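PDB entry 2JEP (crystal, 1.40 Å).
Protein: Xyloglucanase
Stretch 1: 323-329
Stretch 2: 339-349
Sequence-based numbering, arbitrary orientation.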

ATOM      1  N   GLU A 323       3.212   0.395  -2.823  1.00  6.45           N
ATOM      2  CA  GLU A 323       4.545   0.031  -2.312  1.00  6.08           C
ATOM      3  C   GLU A 323       5.480  -0.150  -3.487  1.00  6.20           C
ATOM      4  O   GLU A 323       5.113  -0.757  -4.489  1.00  6.46           O
ATOM      5  N   PHE A 324       6.703   0.359  -3.333  1.00  5.88           N
ATOM      6  CA  PHE A 324       7.803   0.022  -4.215  1.00  6.23           C
ATOM      7  C   PHE A 324       9.095   0.299  -3.431  1.00  6.05           C
ATOM      8  O   PHE A 324       9.097   1.082  -2.482  1.00  6.70           O
ATOM      9  N   GLY A 325      10.208  -0.276  -3.879  1.00  6.55           N
ATOM     10  CA  GLY A 325      11.499  -0.016  -3.273  1.00  6.90           C
ATOM     11  C   GLY A 325      12.455  -1.168  -3.473  1.00  5.95           C
ATOM     12  O   GLY A 325      12.092  -2.226  -4.025  1.00  7.03           O
ATOM     13  N   SER A 326      13.684  -0.981  -2.985  1.00  6.60           N
ATOM     14  CA  SER A 326      14.723  -1.990  -3.090  1.00  6.55           C
ATOM     15  C   SER A 326      15.531  -2.088  -1.806  1.00  6.43           C
ATOM     16  O   SER A 326      15.793  -1.072  -1.141  1.00  6.86           O
ATOM     17  N   ILE A 327      15.912  -3.310  -1.467  1.00  6.30           N
ATOM     18  CA  ILE A 327      16.602  -3.542  -0.211  1.00  7.48           C
ATOM     19  C   ILE A 327      18.088  -3.183  -0.262  1.00  7.15           C
ATOM     20  O   ILE A 327      18.752  -3.277  -1.311  1.00  7.56           O
ATOM     21  N   ASP A 328      18.625  -2.827   0.907  1.00  6.86           N
ATOM     22  CA  ASP A 328      20.013  -2.387   1.040  1.00  6.79           C
ATOM     23  C   ASP A 328      20.976  -3.546   0.891  1.00  7.21           C
ATOM     24  O   ASP A 328      21.050  -4.418   1.758  1.00  7.24           O
ATOM     25  N   LYS A 329      21.714  -3.531  -0.222  1.00  6.36           N
ATOM     26  CA  LYS A 329      22.719  -4.562  -0.539  1.00  6.61           C
ATOM     27  C   LYS A 329      24.129  -3.984  -0.536  1.00  6.44           C
ATOM     28  O   LYS A 329      25.021  -4.560  -1.156  1.00  6.77           O
ATOM     29  N   TYR A 339      22.198   2.310  -7.395  1.00  6.99           N
ATOM     30  CA  TYR A 339      21.091   1.633  -8.080  1.00  6.40           C
ATOM     31  C   TYR A 339      19.773   1.695  -7.345  1.00  6.47           C
ATOM     32  O   TYR A 339      18.725   1.740  -7.976  1.00  7.12           O
ATOM     33  N   ARG A 340      19.822   1.704  -6.012  1.00  6.76           N
ATOM     34  CA  ARG A 340      18.596   1.936  -5.268  1.00  6.86           C
ATOM     35  C   ARG A 340      18.017   3.301  -5.588  1.00  7.28           C
ATOM     36  O   ARG A 340      16.815   3.463  -5.744  1.00  6.85           O
ATOM     37  N   ALA A 341      18.884   4.300  -5.691  1.00  7.28           N
ATOM     38  CA  ALA A 341      18.459   5.614  -6.109  1.00  6.97           C
ATOM     39  C   ALA A 341      17.927   5.579  -7.534  1.00  7.15           C
ATOM     40  O   ALA A 341      16.856   6.124  -7.805  1.00  7.88           O
ATOM     41  N   ALA A 342      18.679   4.983  -8.466  1.00  7.60           N
ATOM     42  CA  ALA A 342      18.240   4.950  -9.875  1.00  7.78           C
ATOM     43  C   ALA A 342      16.888   4.272 -10.014  1.00  7.66           C
ATOM     44  O   ALA A 342      16.027   4.735 -10.773  1.00  8.07           O
ATOM     45  N   TYR A 343      16.703   3.165  -9.303  1.00  7.29           N
ATOM     46  CA  TYR A 343      15.436   2.418  -9.339  1.00  7.14           C
ATOM     47  C   TYR A 343      14.313   3.265  -8.765  1.00  6.74           C
ATOM     48  O   TYR A 343      13.245   3.370  -9.354  1.00  7.40           O
ATOM     49  N   ALA A 344      14.548   3.902  -7.620  1.00  7.02           N
ATOM     50  CA  ALA A 344      13.495   4.693  -7.010  1.00  7.52           C
ATOM     51  C   ALA A 344      13.105   5.854  -7.909  1.00  7.96           C
ATOM     52  O   ALA A 344      11.920   6.175  -8.049  1.00  8.50           O
ATOM     53  N   LYS A 345      14.085   6.529  -8.513  1.00  7.66           N
ATOM     54  CA  LYS A 345      13.784   7.620  -9.431  1.00  7.60           C
ATOM     55  C   LYS A 345      12.995   7.125 -10.627  1.00  7.82           C
ATOM     56  O   LYS A 345      12.037   7.778 -11.057  1.00  9.10           O
ATOM     57  N   ALA A 346      13.416   5.994 -11.196  1.00  7.41           N
ATOM     58  CA  ALA A 346      12.761   5.475 -12.384  1.00  7.38           C
ATOM     59  C   ALA A 346      11.305   5.101 -12.085  1.00  7.06           C
ATOM     60  O   ALA A 346      10.395   5.423 -12.868  1.00  7.73           O
ATOM     61  N   VAL A 347      11.064   4.415 -10.966  1.00  7.10           N
ATOM     62  CA  VAL A 347       9.695   4.010 -10.637  1.00  7.39           C
ATOM     63  C   VAL A 347       8.852   5.251 -10.379  1.00  7.50           C
ATOM     64  O   VAL A 347       7.711   5.348 -10.837  1.00  7.93           O
ATOM     65  N   THR A 348       9.408   6.212  -9.627  1.00  7.33           N
ATOM     66  CA  THR A 348       8.662   7.445  -9.316  1.00  7.35           C
ATOM     67  C   THR A 348       8.334   8.196 -10.602  1.00  8.13           C
ATOM     68  O   THR A 348       7.186   8.633 -10.803  1.00  8.53           O
ATOM     69  N   ALA A 349       9.337   8.349 -11.466  1.00  7.95           N
ATOM     70  CA  ALA A 349       9.132   9.090 -12.721  1.00  8.56           C
ATOM     71  C   ALA A 349       8.130   8.377 -13.605  1.00  8.52           C
ATOM     72  O   ALA A 349       7.369   9.018 -14.327  1.00  9.25           O
TER

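Stretch 2 is helical throughout, and the face turned to stretch 1 is defined by CA-to-CB bonds pointing toward it at Arg 340, Tyr 343 and Val 347; Phe 324 and Ser 326 point back, and the contact buries 438 Å² in all.

The apolar packing centres on Phe 324 (chi1 73°, p). Val 347 (t) places CG1 3.6 Å from Phe 324 CD2 and 3.9 Å from the ring centroid, 24° off the normal, a CH-pi contact over one face. Phe 324 CE2 also lies 4.2 Å from Ala 344 CB. Thr 348 (m) brings OG1 to 3.5 Å from Phe 324 CZ, but its hydroxyl is spent within the helix, donating to Ala 344 O at 2.8 Å. Tyr 343 (t) sets CD2 4.0 Å from Ser 326 CB.

One direct hydrogen bond crosses: Arg 340 NH1 donates to Ser 326 O (3.0 Å, 166°), the oxygen lying near the guanidinium plane. Asp 328 N, by contrast, sits over a guanidinium face, 3.4 Å from Arg 340 NH1; both are donors. The salt bridge from Asp 328 OD2 to Arg 340 NH2 is long, 3.8 Å, and out of plane, hence purely electrostatic.

Water 1 bridges Ser 326 OG (p) and Arg 340 O, 2.8 Å from each, donating to the carbonyl.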

ATOM      1  CB  GLU A 323       4.521  -1.309  -1.564  1.00  6.18           C
ATOM      2  CG  GLU A 323       3.587  -1.369  -0.374  1.00  5.96           C
ATOM      3  CD  GLU A 323       3.560  -2.699   0.342  1.00  6.74           C
ATOM      4  OE1 GLU A 323       4.465  -3.522   0.091  1.00  7.20           O
ATOM      5  OE2 GLU A 323       2.635  -2.888   1.171  1.00  6.99           O
ATOM      6  CB  PHE A 324       7.795   0.842  -5.514  1.00  7.52           C
ATOM      7  CG  PHE A 324       8.211   2.279  -5.330  1.00  7.11           C
ATOM      8  CD1 PHE A 324       7.297   3.226  -4.966  1.00  7.17           C
ATOM      9  CD2 PHE A 324       9.514   2.686  -5.564  1.00  7.55           C
ATOM     10  CE1 PHE A 324       7.685   4.538  -4.769  1.00  7.32           C
ATOM     11  CE2 PHE A 324       9.886   3.989  -5.381  1.00  7.13           C
ATOM     12  CZ  PHE A 324       8.993   4.918  -4.980  1.00  8.04           C
ATOM     13  CB  SER A 326      15.610  -1.743  -4.307  1.00  6.70           C
ATOM     14  OG  SER A 326      16.250  -0.486  -4.255  1.00  7.67           O
ATOM     15  CB  ILE A 327      16.449  -5.003   0.274  1.00  7.25           C
ATOM     16  CG1 ILE A 327      17.091  -6.037  -0.685  1.00  7.50           C
ATOM     17  CG2 ILE A 327      14.980  -5.284   0.556  1.00  7.73           C
ATOM     18  CD1 ILE A 327      17.098  -7.413  -0.147  1.00  9.16           C
ATOM     19  CB  ASP A 328      20.179  -1.705   2.392  1.00  6.82           C
ATOM     20  CG  ASP A 328      21.554  -1.091   2.620  1.00  7.19           C
ATOM     21  OD1 ASP A 328      22.516  -1.505   1.944  1.00  8.16           O
ATOM     22  OD2 ASP A 328      21.623  -0.203   3.515  1.00  7.48           O
ATOM     23  CB  LYS A 329      22.389  -5.276  -1.866  1.00  6.53           C
ATOM     24  CG  LYS A 329      21.093  -6.043  -1.809  1.00  7.08           C
ATOM     25  CD  LYS A 329      20.853  -6.843  -3.058  1.00  7.99           C
ATOM     26  CE  LYS A 329      19.526  -7.549  -3.041  1.00  7.81           C
ATOM     27  NZ  LYS A 329      19.451  -8.611  -4.111  1.00  8.19           N
ATOM     28  CB  TYR A 339      21.496   0.190  -8.504  1.00  6.97           C
ATOM     29  CG  TYR A 339      22.816   0.293  -9.223  1.00  6.45           C
ATOM     30  CD1 TYR A 339      22.891   0.987 -10.425  1.00  7.26           C
ATOM     31  CD2 TYR A 339      23.999  -0.062  -8.595  1.00  7.34           C
ATOM     32  CE1 TYR A 339      24.085   1.254 -11.022  1.00  8.10           C
ATOM     33  CE2 TYR A 339      25.220   0.189  -9.203  1.00  7.68           C
ATOM     34  CZ  TYR A 339      25.252   0.872 -10.402  1.00  8.11           C
ATOM     35  OH  TYR A 339      26.448   1.195 -11.022  1.00  9.74           O
ATOM     36  CB  ARG A 340      18.832   1.751  -3.765  1.00  7.55           C
ATOM     37  CG  ARG A 340      19.303   0.328  -3.425  1.00  6.76           C
ATOM     38  CD  ARG A 340      18.872  -0.121  -2.041  1.00  8.92           C
ATOM     39  NE  ARG A 340      19.427   0.747  -1.023  1.00  8.48           N
ATOM     40  CZ  ARG A 340      18.893   0.966   0.190  1.00  8.23           C
ATOM     41  NH1 ARG A 340      17.730   0.434   0.581  1.00  8.18           N
ATOM     42  NH2 ARG A 340      19.536   1.747   1.020  1.00  9.07           N
ATOM     43  CB  ALA A 341      19.605   6.620  -5.968  1.00  7.44           C
ATOM     44  CB  ALA A 342      19.293   4.273 -10.755  1.00  8.74           C
ATOM     45  CB  TYR A 343      15.588   1.147  -8.520  1.00  7.04           C
ATOM     46  CG  TYR A 343      14.431   0.191  -8.506  1.00  7.09           C
ATOM     47  CD1 TYR A 343      14.088  -0.515  -9.615  1.00  7.58           C
ATOM     48  CD2 TYR A 343      13.699  -0.012  -7.373  1.00  8.00           C
ATOM     49  CE1 TYR A 343      13.084  -1.430  -9.614  1.00  8.18           C
ATOM     50  CE2 TYR A 343      12.652  -0.915  -7.348  1.00  9.17           C
ATOM     51  CZ  TYR A 343      12.344  -1.637  -8.471  1.00  8.47           C
ATOM     52  OH  TYR A 343      11.306  -2.541  -8.405  1.00  8.68           O
ATOM     53  CB  ALA A 344      13.917   5.226  -5.624  1.00  8.22           C
ATOM     54  CB  LYS A 345      15.077   8.302  -9.899  1.00  8.28           C
ATOM     55  CG  LYS A 345      14.834   9.468 -10.827  1.00  9.69           C
ATOM     56  CD  LYS A 345      16.096  10.281 -11.027  1.00 11.65           C
ATOM     57  CE  LYS A 345      15.842  11.441 -11.983  1.00 12.68           C
ATOM     58  NZ  LYS A 345      17.028  12.327 -12.022  1.00 14.31           N
ATOM     59  CB  ALA A 346      13.541   4.301 -12.941  1.00  7.98           C
ATOM     60  CB  VAL A 347       9.676   3.026  -9.435  1.00  7.71           C
ATOM     61  CG1 VAL A 347       8.246   2.808  -8.941  1.00  8.98           C
ATOM     62  CG2 VAL A 347      10.373   1.700  -9.793  1.00  8.90           C
ATOM     63  CB  THR A 348       9.458   8.332  -8.341  1.00  7.97           C
ATOM     64  OG1 THR A 348       9.693   7.593  -7.134  1.00  8.52           O
ATOM     65  CG2 THR A 348       8.725   9.597  -8.030  1.00  8.45           C
ATOM     66  CB  ALA A 349      10.445   9.235 -13.462  1.00  9.74           C
TER
HETATM   67  O   HOH W   1      14.818   1.887  -4.461  1.00  8.09           O